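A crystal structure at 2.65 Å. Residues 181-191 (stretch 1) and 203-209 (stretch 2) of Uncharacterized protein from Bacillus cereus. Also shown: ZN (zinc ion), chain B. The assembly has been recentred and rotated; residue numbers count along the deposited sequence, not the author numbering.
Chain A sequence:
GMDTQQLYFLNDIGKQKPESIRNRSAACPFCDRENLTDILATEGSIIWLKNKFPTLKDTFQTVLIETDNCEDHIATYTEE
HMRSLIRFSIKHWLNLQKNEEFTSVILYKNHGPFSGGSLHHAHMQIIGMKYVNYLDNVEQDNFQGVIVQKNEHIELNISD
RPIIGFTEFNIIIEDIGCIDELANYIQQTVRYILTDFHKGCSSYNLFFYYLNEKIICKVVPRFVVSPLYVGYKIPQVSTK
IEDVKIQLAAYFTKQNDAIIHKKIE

Stretch 1 (181-191) ELANYIQQTVR
Stretch 2 203-209: SYNLFFY

The most distinctive feature of this contact is a methyl group set over an aromatic face: Val190 CG2 lies 4.0 Å from the centroid of the Tyr204 ring, 26° off the ring normal, a CH-pi arrangement in a contact that has no hydrogen bond between its two elements. Helix 181-191 packs on strand 203-209 nearly antiparallel, their N-to-C directions 160° apart and their axes 10.5 Å apart at closest approach. Register is fixed by two pairs: Ile186 CA lies 8.6 Å from Leu206 CA, and Val190 CA 7.8 Å from Tyr204 CA.

The backbones are regular. The helix keeps phi near -60° and psi near -45°, with i to i-4 bonds such as Ile186 N to Leu182 O at 2.8 Å and Val190 N to Ile186 O at 2.8 Å. The strand is extended, from -159/170 at Tyr204 through -113/134 at Leu206 to -108/145 at Phe208. The spacing rule follows: every fourth helix residue, Leu182, Ile186 and Val190, meets every second strand residue, Phe208, Leu206 and Tyr204, in reverse order.

Val190 (chi1 160°, t) and Tyr204 (chi1 67°, p; chi2 90°) both point CA-to-CB toward the opposing element. Val190 CG1 comes within 3.6 Å of Tyr204 OH, a van der Waals approach; that hydroxyl is hydrogen-bonded elsewhere in the structure. Val190 CG2 also reaches Leu206 CD2 at 4.2 Å, so this methyl bridges two strand side chains.

Ile186 (m, t) likewise spans two partners. Both delta methyls of Leu206 (m, t) pack on Ile186 CG2, CD1 at 3.8 Å and CD2 at 3.9 Å, while Ile186 CD1 extends to Phe208 CZ at 3.7 Å. Leu206 CD2 thus serves both Ile186 and Val190. Phe208 leaves its backbone sideways, but chi1 of -72° and chi2 of 84° bring the end of its ring nearer the helix. Leu182 (t, p) closes the row more loosely, its CD2 4.3 Å from Phe208 CE2, at the ring edge near its plane.

The contact is compact, burying 246 Å² over both sides, and all six participants are apolar or aromatic. Apart from the Tyr204 hydroxyl, the contacting side chains carry no polar group; beyond them, Thr189 OG1 donates to Tyr185 O at 2.7 Å, Arg191 NH1 donates to Gln188 OE1 at 2.8 Å, and Glu181 (m, t, chi3 77°) binds zinc through OE2 at 2.0 Å.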

# COMPACT_ATOMS: atom_id res chain seq x y z
N GLU A 181 12.67 16.98 -25.88
CA GLU A 181 12.34 15.56 -25.88
C GLU A 181 11.27 15.30 -24.84
O GLU A 181 10.36 14.52 -25.11
CB GLU A 181 13.58 14.69 -25.62
CG GLU A 181 14.63 14.79 -26.72
CD GLU A 181 15.87 13.97 -26.47
OE1 GLU A 181 15.82 12.73 -26.66
OE2 GLU A 181 16.91 14.57 -26.13
N LEU A 182 11.35 15.99 -23.67
CA LEU A 182 10.39 15.93 -22.56
C LEU A 182 9.02 16.40 -23.06
O LEU A 182 8.05 15.65 -22.93
CB LEU A 182 10.89 16.80 -21.38
CG LEU A 182 10.03 16.89 -20.10
CD1 LEU A 182 10.00 15.58 -19.37
CD2 LEU A 182 10.59 17.94 -19.16
N ALA A 183 8.98 17.58 -23.73
CA ALA A 183 7.79 18.21 -24.32
C ALA A 183 7.08 17.27 -25.30
O ALA A 183 5.85 17.21 -25.29
CB ALA A 183 8.21 19.50 -25.03
N ASN A 184 7.85 16.52 -26.11
CA ASN A 184 7.29 15.57 -27.08
C ASN A 184 6.69 14.36 -26.36
O ASN A 184 5.60 13.92 -26.74
CB ASN A 184 8.35 15.10 -28.08
CG ASN A 184 7.80 14.19 -29.16
OD1 ASN A 184 6.87 14.55 -29.90
ND2 ASN A 184 8.35 12.99 -29.26
N TYR A 185 7.38 13.83 -25.32
CA TYR A 185 6.93 12.69 -24.52
C TYR A 185 5.68 13.04 -23.72
O TYR A 185 4.79 12.20 -23.61
CB TYR A 185 8.06 12.20 -23.59
CG TYR A 185 8.98 11.18 -24.23
CD1 TYR A 185 9.74 11.51 -25.35
CD2 TYR A 185 9.14 9.91 -23.68
CE1 TYR A 185 10.59 10.58 -25.94
CE2 TYR A 185 10.00 8.98 -24.26
CZ TYR A 185 10.72 9.31 -25.39
OH TYR A 185 11.57 8.40 -25.97
N ILE A 186 5.59 14.28 -23.19
CA ILE A 186 4.39 14.73 -22.47
C ILE A 186 3.22 14.73 -23.45
O ILE A 186 2.21 14.09 -23.17
CB ILE A 186 4.58 16.12 -21.78
CG1 ILE A 186 5.65 16.06 -20.67
CG2 ILE A 186 3.24 16.63 -21.23
CD1 ILE A 186 6.10 17.43 -20.18
N GLN A 187 3.38 15.38 -24.62
CA GLN A 187 2.34 15.49 -25.63
C GLN A 187 1.83 14.11 -26.06
O GLN A 187 0.62 13.94 -26.09
CB GLN A 187 2.83 16.27 -26.85
CG GLN A 187 1.68 16.62 -27.79
CD GLN A 187 2.09 17.46 -28.96
OE1 GLN A 187 3.07 17.18 -29.66
NE2 GLN A 187 1.28 18.46 -29.26
N GLN A 188 2.72 13.14 -26.34
CA GLN A 188 2.30 11.79 -26.77
C GLN A 188 1.59 11.05 -25.64
O GLN A 188 0.54 10.45 -25.90
CB GLN A 188 3.49 10.96 -27.28
CG GLN A 188 4.12 11.48 -28.58
CD GLN A 188 3.10 11.71 -29.68
OE1 GLN A 188 2.66 12.84 -29.92
NE2 GLN A 188 2.65 10.63 -30.32
N THR A 189 2.11 11.12 -24.40
CA THR A 189 1.48 10.46 -23.26
C THR A 189 0.10 11.06 -23.03
O THR A 189 -0.84 10.30 -22.83
CB THR A 189 2.37 10.52 -22.00
OG1 THR A 189 3.70 10.07 -22.31
CG2 THR A 189 1.80 9.69 -20.85
N VAL A 190 -0.05 12.39 -23.13
CA VAL A 190 -1.34 13.09 -22.98
C VAL A 190 -2.31 12.62 -24.09
O VAL A 190 -3.44 12.24 -23.78
CB VAL A 190 -1.16 14.64 -22.98
CG1 VAL A 190 -2.46 15.38 -23.32
CG2 VAL A 190 -0.59 15.12 -21.65
N ARG A 191 -1.84 12.60 -25.36
CA ARG A 191 -2.60 12.14 -26.52
C ARG A 191 -3.14 10.73 -26.30
O ARG A 191 -4.31 10.48 -26.60
CB ARG A 191 -1.77 12.20 -27.81
CG ARG A 191 -1.69 13.59 -28.40
CD ARG A 191 -0.68 13.71 -29.51
NE ARG A 191 -0.82 14.99 -30.21
CZ ARG A 191 0.08 15.49 -31.05
NH1 ARG A 191 1.22 14.86 -31.28
NH2 ARG A 191 -0.14 16.66 -31.64
N SER A 203 -9.67 13.66 -18.65
CA SER A 203 -9.02 14.39 -17.55
C SER A 203 -7.64 13.83 -17.19
O SER A 203 -7.45 12.60 -17.15
CB SER A 203 -9.87 14.39 -16.29
OG SER A 203 -11.12 15.03 -16.47
N TYR A 204 -6.70 14.73 -16.87
CA TYR A 204 -5.36 14.37 -16.44
C TYR A 204 -4.72 15.51 -15.67
O TYR A 204 -5.20 16.65 -15.68
CB TYR A 204 -4.45 13.98 -17.64
CG TYR A 204 -4.12 15.11 -18.59
CD1 TYR A 204 -2.99 15.90 -18.40
CD2 TYR A 204 -4.92 15.37 -19.71
CE1 TYR A 204 -2.68 16.95 -19.27
CE2 TYR A 204 -4.61 16.40 -20.59
CZ TYR A 204 -3.49 17.19 -20.37
OH TYR A 204 -3.17 18.21 -21.23
N ASN A 205 -3.58 15.20 -15.06
CA ASN A 205 -2.72 16.15 -14.36
C ASN A 205 -1.29 16.00 -14.80
O ASN A 205 -0.84 14.88 -15.07
CB ASN A 205 -2.79 15.95 -12.85
CG ASN A 205 -4.02 16.39 -12.13
OD1 ASN A 205 -4.66 15.60 -11.46
ND2 ASN A 205 -4.30 17.68 -12.11
N LEU A 206 -0.56 17.12 -14.81
CA LEU A 206 0.89 17.13 -14.99
C LEU A 206 1.48 17.59 -13.71
O LEU A 206 0.98 18.56 -13.15
CB LEU A 206 1.41 17.99 -16.16
CG LEU A 206 0.91 17.77 -17.58
CD1 LEU A 206 1.66 18.68 -18.51
CD2 LEU A 206 1.08 16.32 -18.03
N PHE A 207 2.51 16.91 -13.23
CA PHE A 207 3.25 17.33 -12.03
C PHE A 207 4.71 17.35 -12.36
O PHE A 207 5.22 16.36 -12.90
CB PHE A 207 2.98 16.46 -10.81
CG PHE A 207 1.53 16.37 -10.42
CD1 PHE A 207 0.89 17.44 -9.81
CD2 PHE A 207 0.80 15.21 -10.66
CE1 PHE A 207 -0.45 17.37 -9.47
CE2 PHE A 207 -0.54 15.14 -10.31
CZ PHE A 207 -1.16 16.22 -9.72
N PHE A 208 5.39 18.46 -12.06
CA PHE A 208 6.81 18.57 -12.32
C PHE A 208 7.57 18.53 -11.02
O PHE A 208 7.09 19.02 -10.00
CB PHE A 208 7.13 19.83 -13.12
CG PHE A 208 6.69 19.78 -14.56
CD1 PHE A 208 5.37 20.09 -14.92
CD2 PHE A 208 7.59 19.46 -15.57
CE1 PHE A 208 4.97 20.06 -16.26
CE2 PHE A 208 7.19 19.44 -16.91
CZ PHE A 208 5.88 19.74 -17.25
N TYR A 209 8.76 17.91 -11.07
CA TYR A 209 9.66 17.75 -9.93
C TYR A 209 11.11 17.96 -10.36
O TYR A 209 11.50 17.57 -11.47
CB TYR A 209 9.53 16.33 -9.30
CG TYR A 209 8.11 15.81 -9.14
CD1 TYR A 209 7.42 15.26 -10.21
CD2 TYR A 209 7.50 15.78 -7.88
CE1 TYR A 209 6.12 14.79 -10.07
CE2 TYR A 209 6.21 15.26 -7.72
CZ TYR A 209 5.52 14.79 -8.83
OH TYR A 209 4.25 14.28 -8.69
ZN ZN B . 18.60 15.01 -25.11